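Local structure of RNA-dependent RNA polymerase (Taggert virus, 6DX3) at residues D27-V32 with L154-N159; I31-M36 with M145-H150; T76-T81 with G100-V105. The protein probably acts as a deubiquitinating cysteine protease, being the viral OTU domain of the viral polymerase protein. All coordinates share one frame; numbering follows the deposited sequence.

Interaction 1: residues D27-V32 with L154-N159; sequences DIFEIV and LKPRGN
The Phe29 ring is sandwiched between aliphatic carbons: Leu154 CB lies over one face in a CH-pi contact, 4.0 Å from the ring centroid, and CG2 of the preceding Ile28 sits over the centre of the other. At its edge, near the ring plane, runs the backbone of Lys155 and Pro156. The Arg157 guanidinium has Asp27 CA over one face, offset toward the rim. Strands 29-32 and 154-156 pair antiparallel here, at one margin of the mixed sheet of the OTU-like domain. Glu30 and Lys155 form the hydrogen-bonded pair, with a nearly straight bond (177°) from Lys155 N to Glu30 O and a returning bond of 2.7 Å from Glu30 N to Lys155 O. Pro156 falls in the non-hydrogen-bonded pair with Phe29, where its missing N-H costs this pairing nothing; Arg157 N then donates to Ile28 O.

Apolar and charged residues are sorted by face. Leu154, which also packs on Met145 of strand 142-147, lays CD2 alongside Ile31 CG1 at 3.9 Å. On the other face the Glu30 and Lys155 chains run side by side; their long salt bridge, OE1 to NZ at 4.0 Å, suits a solvent-facing margin. Phe29 itself turns away into the core, where Trp119 meets its ring edge-to-face. One water joins the two segments, donating to Phe29 O and accepting from Arg157 NE at 2.6 Å.

Interaction 2: residues I31-M36 with M145-H150; sequences IVNQPM and MHRRNH
Gln34, Pro35 and Met36 leave strand 29-32 and pass the type II' turn of Arg147 to His150 without a backbone bond between them, the CA atoms of Met36 and His150 standing 7.0 Å apart. Side chains make the contact. With CG anti to its backbone N (chi1 -179°), His150 reaches across and presents CE1 to two carbonyl oxygens near its ring plane: Gln34 O at 3.3 Å and Pro35 O at 3.5 Å. Met36 CG approaches the same carbon obliquely, 3.7 Å away.

At the other end Ile31 and Met145 meet loosely, CD1 to SD at 4.3 Å, while Ile31 CG2 rests 4.0 Å from Arg147 NH1. The Arg147 guanidinium has Met145 SD above one face, offset toward the rim, and Asn33 ND2 at its edge. Its charge is met by two acids, Glu121 at NE and Asp152 at NH1, so a long arginine can span from its own strand to both.

Asp152 ties the contact together: its OD1 is hydrogen-bonded to His150 NE2 and to the backbone N of Gln34. Gln34 is itself pinned, NE2 to Val32 O (3.1 Å) and OE1 to Gln53. His150 also touches Cys40, which is consistent with the Cys-His-Asp triad of OTU-like proteases. On that reading, Gln34 and Pro35 would be second-shell residues: Gln34 N would fix the aspartate, and the carbonyls of Gln34 and Pro35 would favour the C-H edge of the imidazole and so its rotation.

Interaction 3: residues T76-T81 with G100-V105; sequences TEETKT and GSSLEV
Glu78 lays its CB and CG against CD1 of Leu103, the CG-CD1 approach being 3.8 Å, as the two side chains slide past each other in opposite directions. CG of Glu78 stands anti to the backbone N (chi1 -177°) and the chain stays extended beyond it, carrying the carboxylate from the 3-10 segment 77-80 to the first turn of helix 102-112. There Ser102 OG donates to Glu78 OE1 at 2.8 Å, meeting the oxygen on its syn side and 21° out of the carboxylate plane. A serine suits the place because its short side chain offers a hydroxyl donor in the helix's first turn. The second oxygen, OE2, is taken up by Tyr133 OH and Asn106 ND2. A buried acid thus has hydrogen-bond donors at both oxygens, and its nearness to a helix N-terminus would probably favour the ionised form.

The apolar side of the contact gathers around one methyl. Besides the methylenes of Glu78, Leu103 CD1 meets Thr79 CG2 at 4.1 Å and Thr76 CG2 at 4.3 Å, so both threonines spend their methyls on the leucine and their hydroxyls on hydrogen bonds. Thr79 OG1 donates to Thr76 O at 2.9 Å, nearly along the C=O axis, and Thr79 N donates to the same oxygen, a double grip that steadies the turn. Thr76 OG1 is bonded to Phe72 O and to Gln110.

Ser101 occupies the N-cap, and Glu104 OE2 accepts a weak bond from the backbone N of Ser101, one of the two bonds of a capping box. Together with the Glu78 carboxylate, this makes a helix N-terminus met by acidic and hydroxyl groups, here docking the loop between helices 57-72 and 86-93 onto helix 102-112 of the OTU-like domain.

How the interactions relate
Interactions 1 and 2 start from the same stretch, sharing Ile31 and Val32, and meet two neighbouring strands of one sheet, 150-156 in interaction 1 and the end of 142-147 with its turn in interaction 2. Their centres are 14 Å apart, yet they touch where Leu154 CD1 packs on Met145 CB at 3.8 Å. Interaction 1 thus fixes the edge strand from which interaction 2 leads to the probable active site around His150, Asp152 and Cys40. Interaction 3 is nested within the chain loops closed by both. Its centre lies about 19 Å from that of interaction 2 (nearest atoms about 5 Å) and about 26 Å from that of interaction 1, across the chain's centre.

Interaction 1: residues D27-V32 with L154-N159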
ATOM      1  N   ASP A  27      11.211  12.710   9.616  1.00 49.19           N
ATOM      2  CA  ASP A  27      11.256  14.122   9.246  1.00 51.90           C
ATOM      3  C   ASP A  27       9.984  14.543   8.516  1.00 50.74           C
ATOM      4  O   ASP A  27       9.611  15.722   8.543  1.00 53.11           O
ATOM      5  CB  ASP A  27      12.484  14.408   8.379  1.00 52.33           C
ATOM      6  CG  ASP A  27      13.784  14.126   9.097  1.00 55.43           C
ATOM      7  OD1 ASP A  27      13.747  13.788  10.306  1.00 57.06           O
ATOM      8  OD2 ASP A  27      14.846  14.253   8.453  1.00 56.88           O
ATOM      9  N   ILE A  28       9.298  13.594   7.879  1.00 46.70           N
ATOM     10  CA  ILE A  28       8.124  13.895   7.077  1.00 45.28           C
ATOM     11  C   ILE A  28       6.849  13.262   7.637  1.00 41.74           C
ATOM     12  O   ILE A  28       5.786  13.888   7.569  1.00 43.47           O
ATOM     13  CB  ILE A  28       8.356  13.459   5.612  1.00 43.92           C
ATOM     14  CG1 ILE A  28       9.630  14.110   5.047  1.00 45.94           C
ATOM     15  CG2 ILE A  28       7.144  13.773   4.751  1.00 44.58           C
ATOM     16  CD1 ILE A  28       9.503  15.595   4.751  1.00 49.64           C
ATOM     17  N   PHE A  29       6.922  12.057   8.201  1.00 38.96           N
ATOM     18  CA  PHE A  29       5.743  11.323   8.646  1.00 37.84           C
ATOM     19  C   PHE A  29       5.824  11.006  10.132  1.00 39.39           C
ATOM     20  O   PHE A  29       6.867  11.138  10.775  1.00 41.18           O
ATOM     21  CB  PHE A  29       5.570  10.004   7.880  1.00 35.42           C
ATOM     22  CG  PHE A  29       5.488  10.167   6.395  1.00 36.00           C
ATOM     23  CD1 PHE A  29       6.572   9.853   5.591  1.00 35.97           C
ATOM     24  CD2 PHE A  29       4.318  10.612   5.797  1.00 37.62           C
ATOM     25  CE1 PHE A  29       6.500   9.995   4.223  1.00 36.12           C
ATOM     26  CE2 PHE A  29       4.238  10.758   4.426  1.00 37.41           C
ATOM     27  CZ  PHE A  29       5.330  10.448   3.640  1.00 36.13           C
ATOM     28  N   GLU A  30       4.683  10.585  10.663  1.00 38.71           N
ATOM     29  CA  GLU A  30       4.597   9.858  11.920  1.00 39.20           C
ATOM     30  C   GLU A  30       4.269   8.407  11.599  1.00 35.31           C
ATOM     31  O   GLU A  30       3.327   8.132  10.847  1.00 33.43           O
ATOM     32  CB  GLU A  30       3.525  10.446  12.840  1.00 44.08           C
ATOM     33  CG  GLU A  30       2.880   9.408  13.745  1.00 45.67           C
ATOM     34  CD  GLU A  30       1.997  10.019  14.805  1.00 51.74           C
ATOM     35  OE1 GLU A  30       2.154  11.225  15.087  1.00 56.21           O
ATOM     36  OE2 GLU A  30       1.144   9.289  15.352  1.00 52.54           O
ATOM     37  N   ILE A  31       5.054   7.485  12.145  1.00 34.03           N
ATOM     38  CA  ILE A  31       4.811   6.061  11.944  1.00 32.06           C
ATOM     39  C   ILE A  31       3.636   5.657  12.825  1.00 32.44           C
ATOM     40  O   ILE A  31       3.742   5.652  14.054  1.00 36.18           O
ATOM     41  CB  ILE A  31       6.055   5.223  12.264  1.00 33.79           C
ATOM     42  CG1 ILE A  31       7.233   5.654  11.386  1.00 33.41           C
ATOM     43  CG2 ILE A  31       5.754   3.736  12.092  1.00 32.97           C
ATOM     44  CD1 ILE A  31       8.573   5.116  11.852  1.00 34.87           C
ATOM     45  N   VAL A  32       2.506   5.325  12.200  1.00 29.36           N
ATOM     46  CA  VAL A  32       1.339   4.826  12.919  1.00 28.99           C
ATOM     47  C   VAL A  32       1.417   3.304  12.878  1.00 28.60           C
ATOM     48  O   VAL A  32       1.090   2.678  11.866  1.00 25.14           O
ATOM     49  CB  VAL A  32       0.031   5.348  12.324  1.00 28.59           C
ATOM     50  CG1 VAL A  32      -1.149   4.913  13.185  1.00 25.18           C
ATOM     51  CG2 VAL A  32       0.074   6.864  12.202  1.00 32.08           C
ATOM     52  N   LEU A 154       1.907   5.644   7.363  1.00 27.23           N
ATOM     53  CA  LEU A 154       2.669   6.876   7.524  1.00 27.19           C
ATOM     54  C   LEU A 154       1.714   8.054   7.403  1.00 29.43           C
ATOM     55  O   LEU A 154       1.055   8.221   6.370  1.00 29.87           O
ATOM     56  CB  LEU A 154       3.793   6.978   6.489  1.00 26.25           C
ATOM     57  CG  LEU A 154       4.936   5.966   6.622  1.00 26.34           C
ATOM     58  CD1 LEU A 154       5.819   5.987   5.380  1.00 27.66           C
ATOM     59  CD2 LEU A 154       5.763   6.237   7.871  1.00 26.98           C
ATOM     60  N   LYS A 155       1.638   8.860   8.456  1.00 30.17           N
ATOM     61  CA  LYS A 155       0.772  10.023   8.489  1.00 30.89           C
ATOM     62  C   LYS A 155       1.607  11.289   8.449  1.00 31.46           C
ATOM     63  O   LYS A 155       2.540  11.427   9.252  1.00 32.13           O
ATOM     64  CB  LYS A 155      -0.094  10.007   9.753  1.00 32.28           C
ATOM     65  CG  LYS A 155      -0.734  11.340  10.099  1.00 34.73           C
ATOM     66  CD  LYS A 155      -1.246  11.330  11.531  1.00 36.90           C
ATOM     67  CE  LYS A 155      -1.499  12.736  12.039  1.00 39.63           C
ATOM     68  NZ  LYS A 155      -1.078  12.904  13.460  1.00 41.21           N
ATOM     69  N   PRO A 156       1.323  12.215   7.530  1.00 31.50           N
ATOM     70  CA  PRO A 156       2.107  13.454   7.452  1.00 32.44           C
ATOM     71  C   PRO A 156       2.189  14.150   8.803  1.00 33.30           C
ATOM     72  O   PRO A 156       1.209  14.214   9.549  1.00 34.06           O
ATOM     73  CB  PRO A 156       1.342  14.292   6.425  1.00 32.53           C
ATOM     74  CG  PRO A 156       0.665  13.281   5.558  1.00 30.57           C
ATOM     75  CD  PRO A 156       0.310  12.129   6.462  1.00 30.00           C
ATOM     76  N   ARG A 157       3.382  14.666   9.110  1.00 61.79           N
ATOM     77  CA  ARG A 157       3.668  15.180  10.448  1.00 64.59           C
ATOM     78  C   ARG A 157       2.735  16.326  10.818  1.00 69.42           C
ATOM     79  O   ARG A 157       2.184  16.358  11.925  1.00 69.94           O
ATOM     80  CB  ARG A 157       5.130  15.627  10.526  1.00 67.69           C
ATOM     81  CG  ARG A 157       5.934  14.965  11.633  1.00 66.20           C
ATOM     82  CD  ARG A 157       7.302  15.613  11.787  1.00 70.63           C
ATOM     83  NE  ARG A 157       8.100  14.974  12.830  1.00 70.34           N
ATOM     84  CZ  ARG A 157       9.320  15.366  13.184  1.00 74.13           C
ATOM     85  NH1 ARG A 157       9.972  14.723  14.144  1.00 74.15           N
ATOM     86  NH2 ARG A 157       9.892  16.398  12.578  1.00 78.65           N
ATOM     87  N   GLY A 158       2.545  17.276   9.908  1.00 73.58           N
ATOM     88  CA  GLY A 158       1.710  18.424  10.192  1.00 79.05           C
ATOM     89  C   GLY A 158       0.265  18.251   9.772  1.00 77.82           C
ATOM     90  O   GLY A 158      -0.309  19.133   9.129  1.00 82.06           O
ATOM     91  N   ASN A 159      -0.338  17.119  10.134  1.00 73.12           N
ATOM     92  CA  ASN A 159      -1.721  16.835   9.787  1.00 72.93           C
ATOM     93  C   ASN A 159      -2.491  16.429  11.034  1.00 72.48           C
ATOM     94  O   ASN A 159      -1.924  15.890  11.989  1.00 71.55           O
ATOM     95  CB  ASN A 159      -1.824  15.734   8.723  1.00 68.29           C
ATOM     96  CG  ASN A 159      -2.009  16.294   7.326  1.00 71.61           C
ATOM     97  OD1 ASN A 159      -2.179  17.500   7.148  1.00 77.26           O
ATOM     98  ND2 ASN A 159      -1.991  15.418   6.328  1.00 68.55           N
TER
HETATM   99  O   HOH W   1       7.417  12.530  13.304  1.00 50.66           O

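Interaction 2: residues I31-M36 with M145-H150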
ATOM      1  N   ILE A  31       5.054   7.485  12.145  1.00 34.03           N
ATOM      2  CA  ILE A  31       4.811   6.061  11.944  1.00 32.06           C
ATOM      3  C   ILE A  31       3.636   5.657  12.825  1.00 32.44           C
ATOM      4  O   ILE A  31       3.742   5.652  14.054  1.00 36.18           O
ATOM      5  CB  ILE A  31       6.055   5.223  12.264  1.00 33.79           C
ATOM      6  CG1 ILE A  31       7.233   5.654  11.386  1.00 33.41           C
ATOM      7  CG2 ILE A  31       5.754   3.736  12.092  1.00 32.97           C
ATOM      8  CD1 ILE A  31       8.573   5.116  11.852  1.00 34.87           C
ATOM      9  N   VAL A  32       2.506   5.325  12.200  1.00 29.36           N
ATOM     10  CA  VAL A  32       1.339   4.826  12.919  1.00 28.99           C
ATOM     11  C   VAL A  32       1.417   3.304  12.878  1.00 28.60           C
ATOM     12  O   VAL A  32       1.090   2.678  11.866  1.00 25.14           O
ATOM     13  CB  VAL A  32       0.031   5.348  12.324  1.00 28.59           C
ATOM     14  CG1 VAL A  32      -1.149   4.913  13.185  1.00 25.18           C
ATOM     15  CG2 VAL A  32       0.074   6.864  12.202  1.00 32.08           C
ATOM     16  N   ASN A  33       1.857   2.709  13.983  1.00 30.55           N
ATOM     17  CA  ASN A  33       2.145   1.281  13.999  1.00 30.23           C
ATOM     18  C   ASN A  33       0.863   0.468  13.880  1.00 28.51           C
ATOM     19  O   ASN A  33      -0.142   0.756  14.536  1.00 30.09           O
ATOM     20  CB  ASN A  33       2.893   0.902  15.277  1.00 33.94           C
ATOM     21  CG  ASN A  33       4.110   1.770  15.517  1.00 36.77           C
ATOM     22  OD1 ASN A  33       4.066   2.718  16.303  1.00 39.87           O
ATOM     23  ND2 ASN A  33       5.206   1.455  14.837  1.00 36.88           N
ATOM     24  N   GLN A  34       0.908  -0.549  13.033  1.00 26.58           N
ATOM     25  CA  GLN A  34      -0.190  -1.467  12.793  1.00 26.24           C
ATOM     26  C   GLN A  34       0.095  -2.815  13.445  1.00 27.74           C
ATOM     27  O   GLN A  34       1.256  -3.161  13.689  1.00 28.37           O
ATOM     28  CB  GLN A  34      -0.409  -1.647  11.285  1.00 25.03           C
ATOM     29  CG  GLN A  34      -0.746  -0.352  10.569  1.00 24.52           C
ATOM     30  CD  GLN A  34      -1.949   0.341  11.176  1.00 25.65           C
ATOM     31  OE1 GLN A  34      -3.004  -0.269  11.361  1.00 25.54           O
ATOM     32  NE2 GLN A  34      -1.798   1.621  11.490  1.00 27.86           N
ATOM     33  N   PRO A  35      -0.943  -3.591  13.766  1.00 29.28           N
ATOM     34  CA  PRO A  35      -0.722  -4.881  14.433  1.00 31.32           C
ATOM     35  C   PRO A  35       0.249  -5.760  13.658  1.00 31.83           C
ATOM     36  O   PRO A  35       0.247  -5.790  12.426  1.00 24.51           O
ATOM     37  CB  PRO A  35      -2.125  -5.492  14.484  1.00 31.20           C
ATOM     38  CG  PRO A  35      -3.034  -4.309  14.519  1.00 29.92           C
ATOM     39  CD  PRO A  35      -2.376  -3.261  13.663  1.00 28.35           C
ATOM     40  N   MET A  36       1.100  -6.474  14.397  1.00 33.93           N
ATOM     41  CA  MET A  36       2.172  -7.272  13.802  1.00 36.15           C
ATOM     42  C   MET A  36       1.683  -8.685  13.476  1.00 37.68           C
ATOM     43  O   MET A  36       2.189  -9.689  13.976  1.00 35.44           O
ATOM     44  CB  MET A  36       3.383  -7.301  14.728  1.00 41.22           C
ATOM     45  CG  MET A  36       4.316  -6.101  14.591  1.00 43.29           C
ATOM     46  SD  MET A  36       5.480  -5.962  15.969  1.00 51.51           S
ATOM     47  CE  MET A  36       4.482  -5.072  17.164  1.00 51.67           C
ATOM     48  N   MET A 145       4.521   2.153   4.876  1.00 26.26           N
ATOM     49  CA  MET A 145       5.937   1.849   5.038  1.00 26.07           C
ATOM     50  C   MET A 145       6.134   0.343   4.965  1.00 23.83           C
ATOM     51  O   MET A 145       5.572  -0.400   5.778  1.00 22.85           O
ATOM     52  CB  MET A 145       6.463   2.398   6.368  1.00 28.11           C
ATOM     53  CG  MET A 145       7.986   2.438   6.493  1.00 31.33           C
ATOM     54  SD  MET A 145       8.510   3.282   8.004  1.00 34.50           S
ATOM     55  CE  MET A 145      10.116   2.560   8.280  1.00 35.39           C
ATOM     56  N   HIS A 146       6.937  -0.104   4.006  1.00 24.22           N
ATOM     57  CA  HIS A 146       7.222  -1.522   3.813  1.00 24.68           C
ATOM     58  C   HIS A 146       8.461  -1.900   4.615  1.00 24.39           C
ATOM     59  O   HIS A 146       9.566  -1.435   4.315  1.00 25.01           O
ATOM     60  CB  HIS A 146       7.421  -1.817   2.325  1.00 25.17           C
ATOM     61  CG  HIS A 146       7.327  -3.268   1.973  1.00 25.36           C
ATOM     62  ND1 HIS A 146       7.713  -3.759   0.743  1.00 25.40           N
ATOM     63  CD2 HIS A 146       6.883  -4.332   2.682  1.00 25.23           C
ATOM     64  CE1 HIS A 146       7.512  -5.065   0.709  1.00 25.72           C
ATOM     65  NE2 HIS A 146       7.011  -5.437   1.876  1.00 26.38           N
ATOM     66  N   ARG A 147       8.282  -2.749   5.626  1.00 25.22           N
ATOM     67  CA  ARG A 147       9.338  -3.102   6.574  1.00 27.38           C
ATOM     68  C   ARG A 147       9.500  -4.618   6.567  1.00 26.18           C
ATOM     69  O   ARG A 147       8.815  -5.321   7.316  1.00 24.60           O
ATOM     70  CB  ARG A 147       9.003  -2.577   7.967  1.00 28.75           C
ATOM     71  CG  ARG A 147       8.286  -1.240   7.950  1.00 29.06           C
ATOM     72  CD  ARG A 147       8.034  -0.713   9.355  1.00 29.97           C
ATOM     73  NE  ARG A 147       9.249  -0.234   9.999  1.00 30.92           N
ATOM     74  CZ  ARG A 147       9.272   0.382  11.177  1.00 30.42           C
ATOM     75  NH1 ARG A 147       8.141   0.591  11.839  1.00 28.28           N
ATOM     76  NH2 ARG A 147      10.424   0.790  11.701  1.00 30.75           N
ATOM     77  N   ARG A 148      10.348  -5.117   5.687  1.00 26.63           N
ATOM     78  CA  ARG A 148      10.498  -6.526   5.447  1.00 28.86           C
ATOM     79  C   ARG A 148       9.114  -6.972   5.030  1.00 29.19           C
ATOM     80  O   ARG A 148       8.613  -6.536   4.080  1.00 29.65           O
ATOM     81  CB  ARG A 148      11.132  -7.338   6.582  1.00 32.31           C
ATOM     82  CG  ARG A 148      12.461  -6.791   7.086  1.00 35.61           C
ATOM     83  CD  ARG A 148      13.633  -6.840   6.115  1.00 39.84           C
ATOM     84  NE  ARG A 148      14.221  -8.157   6.074  1.00 44.26           N
ATOM     85  CZ  ARG A 148      15.248  -8.550   6.805  1.00 47.93           C
ATOM     86  NH1 ARG A 148      15.862  -7.725   7.638  1.00 49.17           N
ATOM     87  NH2 ARG A 148      15.645  -9.785   6.688  1.00 50.59           N
ATOM     88  N   ASN A 149       8.501  -7.856   5.733  1.00 30.35           N
ATOM     89  CA  ASN A 149       7.157  -8.277   5.368  1.00 31.20           C
ATOM     90  C   ASN A 149       6.064  -7.465   6.056  1.00 29.44           C
ATOM     91  O   ASN A 149       4.900  -7.587   5.667  1.00 30.89           O
ATOM     92  CB  ASN A 149       6.985  -9.766   5.683  1.00 33.49           C
ATOM     93  CG  ASN A 149       7.889 -10.648   4.839  1.00 37.26           C
ATOM     94  OD1 ASN A 149       8.226 -10.309   3.706  1.00 38.28           O
ATOM     95  ND2 ASN A 149       8.296 -11.782   5.395  1.00 38.87           N
ATOM     96  N   HIS A 150       6.407  -6.635   7.037  1.00 28.41           N
ATOM     97  CA  HIS A 150       5.441  -5.836   7.785  1.00 26.72           C
ATOM     98  C   HIS A 150       5.149  -4.519   7.070  1.00 26.39           C
ATOM     99  O   HIS A 150       5.997  -3.975   6.357  1.00 27.74           O
ATOM    100  CB  HIS A 150       5.967  -5.557   9.198  1.00 27.20           C
ATOM    101  CG  HIS A 150       5.030  -4.757  10.051  1.00 28.05           C
ATOM    102  ND1 HIS A 150       3.976  -5.324  10.733  1.00 28.17           N
ATOM    103  CD2 HIS A 150       5.000  -3.435  10.345  1.00 27.86           C
ATOM    104  CE1 HIS A 150       3.333  -4.387  11.407  1.00 27.07           C
ATOM    105  NE2 HIS A 150       3.934  -3.231  11.189  1.00 27.29           N
TER

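Interaction 3: residues T76-T81 with G100-V105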
ATOM      1  N   THR A  76      -4.139  -5.662 -15.600  1.00 22.57           N
ATOM      2  CA  THR A  76      -3.143  -5.231 -14.627  1.00 22.39           C
ATOM      3  C   THR A  76      -1.833  -5.937 -14.957  1.00 24.22           C
ATOM      4  O   THR A  76      -1.717  -7.155 -14.774  1.00 24.52           O
ATOM      5  CB  THR A  76      -3.602  -5.533 -13.200  1.00 21.81           C
ATOM      6  OG1 THR A  76      -4.885  -4.930 -12.973  1.00 22.37           O
ATOM      7  CG2 THR A  76      -2.607  -4.979 -12.186  1.00 20.51           C
ATOM      8  N   GLU A  77      -0.850  -5.170 -15.444  1.00 24.83           N
ATOM      9  CA  GLU A  77       0.401  -5.771 -15.901  1.00 29.01           C
ATOM     10  C   GLU A  77       1.171  -6.427 -14.763  1.00 28.70           C
ATOM     11  O   GLU A  77       1.906  -7.393 -14.992  1.00 28.61           O
ATOM     12  CB  GLU A  77       1.281  -4.723 -16.588  1.00 32.68           C
ATOM     13  CG  GLU A  77       0.635  -4.058 -17.788  1.00 36.26           C
ATOM     14  CD  GLU A  77       0.230  -5.052 -18.860  1.00 41.54           C
ATOM     15  OE1 GLU A  77       1.094  -5.827 -19.322  1.00 43.16           O
ATOM     16  OE2 GLU A  77      -0.963  -5.069 -19.235  1.00 45.73           O
ATOM     17  N   GLU A  78       1.024  -5.919 -13.538  1.00 27.32           N
ATOM     18  CA  GLU A  78       1.754  -6.490 -12.412  1.00 26.00           C
ATOM     19  C   GLU A  78       1.406  -7.957 -12.183  1.00 25.38           C
ATOM     20  O   GLU A  78       2.218  -8.694 -11.612  1.00 27.27           O
ATOM     21  CB  GLU A  78       1.489  -5.672 -11.142  1.00 23.95           C
ATOM     22  CG  GLU A  78       2.274  -6.158  -9.932  1.00 23.07           C
ATOM     23  CD  GLU A  78       2.487  -5.089  -8.877  1.00 21.46           C
ATOM     24  OE1 GLU A  78       3.342  -5.310  -7.997  1.00 21.39           O
ATOM     25  OE2 GLU A  78       1.808  -4.039  -8.920  1.00 19.63           O
ATOM     26  N   THR A  79       0.234  -8.411 -12.636  1.00 24.56           N
ATOM     27  CA  THR A  79      -0.110  -9.818 -12.468  1.00 26.11           C
ATOM     28  C   THR A  79       0.791 -10.741 -13.279  1.00 24.92           C
ATOM     29  O   THR A  79       0.909 -11.922 -12.941  1.00 26.73           O
ATOM     30  CB  THR A  79      -1.568 -10.073 -12.858  1.00 27.61           C
ATOM     31  OG1 THR A  79      -1.705  -9.994 -14.281  1.00 28.40           O
ATOM     32  CG2 THR A  79      -2.500  -9.061 -12.196  1.00 27.05           C
ATOM     33  N   LYS A  80       1.448 -10.231 -14.322  1.00 23.77           N
ATOM     34  CA  LYS A  80       2.124 -11.113 -15.269  1.00 26.42           C
ATOM     35  C   LYS A  80       3.395 -11.734 -14.702  1.00 27.73           C
ATOM     36  O   LYS A  80       3.897 -12.710 -15.272  1.00 29.92           O
ATOM     37  CB  LYS A  80       2.431 -10.350 -16.557  1.00 27.73           C
ATOM     38  CG  LYS A  80       1.199 -10.096 -17.422  1.00 29.36           C
ATOM     39  CD  LYS A  80       1.470  -9.038 -18.476  1.00 31.35           C
ATOM     40  CE  LYS A  80       0.364  -8.992 -19.520  1.00 34.40           C
ATOM     41  NZ  LYS A  80       0.551  -7.862 -20.477  1.00 35.64           N
ATOM     42  N   THR A  81       3.921 -11.215 -13.593  1.00 28.39           N
ATOM     43  CA  THR A  81       5.117 -11.771 -12.973  1.00 30.53           C
ATOM     44  C   THR A  81       4.809 -12.498 -11.665  1.00 30.70           C
ATOM     45  O   THR A  81       5.706 -12.684 -10.836  1.00 30.37           O
ATOM     46  CB  THR A  81       6.155 -10.673 -12.738  1.00 31.05           C
ATOM     47  OG1 THR A  81       5.533  -9.551 -12.106  1.00 29.75           O
ATOM     48  CG2 THR A  81       6.765 -10.228 -14.059  1.00 31.95           C
ATOM     49  N   GLY A 100      -0.125  -9.577   2.683  1.00 29.79           N
ATOM     50  CA  GLY A 100      -0.404  -8.762   1.520  1.00 28.19           C
ATOM     51  C   GLY A 100       0.865  -8.185   0.910  1.00 25.71           C
ATOM     52  O   GLY A 100       1.911  -8.107   1.554  1.00 26.62           O
ATOM     53  N   SER A 101       0.771  -7.775  -0.354  1.00 24.05           N
ATOM     54  CA  SER A 101       1.940  -7.315  -1.097  1.00 27.34           C
ATOM     55  C   SER A 101       1.536  -6.131  -1.971  1.00 25.74           C
ATOM     56  O   SER A 101       0.399  -5.652  -1.918  1.00 24.54           O
ATOM     57  CB  SER A 101       2.546  -8.460  -1.922  1.00 29.08           C
ATOM     58  OG  SER A 101       1.704  -8.798  -3.014  1.00 30.02           O
ATOM     59  N   SER A 102       2.476  -5.665  -2.799  1.00 25.65           N
ATOM     60  CA  SER A 102       2.230  -4.482  -3.620  1.00 24.50           C
ATOM     61  C   SER A 102       1.143  -4.720  -4.662  1.00 20.74           C
ATOM     62  O   SER A 102       0.460  -3.772  -5.068  1.00 20.87           O
ATOM     63  CB  SER A 102       3.528  -4.034  -4.297  1.00 26.13           C
ATOM     64  OG  SER A 102       3.947  -4.973  -5.276  1.00 25.61           O
ATOM     65  N   LEU A 103       0.963  -5.964  -5.109  1.00 19.00           N
ATOM     66  CA  LEU A 103      -0.086  -6.242  -6.086  1.00 18.33           C
ATOM     67  C   LEU A 103      -1.471  -6.022  -5.492  1.00 19.57           C
ATOM     68  O   LEU A 103      -2.386  -5.595  -6.205  1.00 16.29           O
ATOM     69  CB  LEU A 103       0.046  -7.670  -6.616  1.00 20.16           C
ATOM     70  CG  LEU A 103      -1.057  -8.131  -7.575  1.00 21.89           C
ATOM     71  CD1 LEU A 103      -1.165  -7.191  -8.768  1.00 21.90           C
ATOM     72  CD2 LEU A 103      -0.800  -9.557  -8.038  1.00 23.97           C
ATOM     73  N   GLU A 104      -1.646  -6.305  -4.200  1.00 20.89           N
ATOM     74  CA  GLU A 104      -2.921  -6.022  -3.551  1.00 21.05           C
ATOM     75  C   GLU A 104      -3.137  -4.524  -3.387  1.00 21.73           C
ATOM     76  O   GLU A 104      -4.278  -4.050  -3.466  1.00 21.61           O
ATOM     77  CB  GLU A 104      -2.990  -6.726  -2.195  1.00 21.53           C
ATOM     78  CG  GLU A 104      -3.092  -8.249  -2.276  1.00 24.16           C
ATOM     79  CD  GLU A 104      -1.810  -8.903  -2.765  1.00 27.05           C
ATOM     80  OE1 GLU A 104      -1.732  -9.236  -3.965  1.00 28.41           O
ATOM     81  OE2 GLU A 104      -0.881  -9.075  -1.953  1.00 28.28           O
ATOM     82  N   VAL A 105      -2.064  -3.766  -3.153  1.00 22.10           N
ATOM     83  CA  VAL A 105      -2.172  -2.310  -3.193  1.00 22.42           C
ATOM     84  C   VAL A 105      -2.569  -1.857  -4.589  1.00 21.33           C
ATOM     85  O   VAL A 105      -3.409  -0.964  -4.756  1.00 22.12           O
ATOM     86  CB  VAL A 105      -0.849  -1.657  -2.751  1.00 23.21           C
ATOM     87  CG1 VAL A 105      -0.947  -0.149  -2.895  1.00 23.24           C
ATOM     88  CG2 VAL A 105      -0.495  -2.050  -1.332  1.00 23.68           C
TER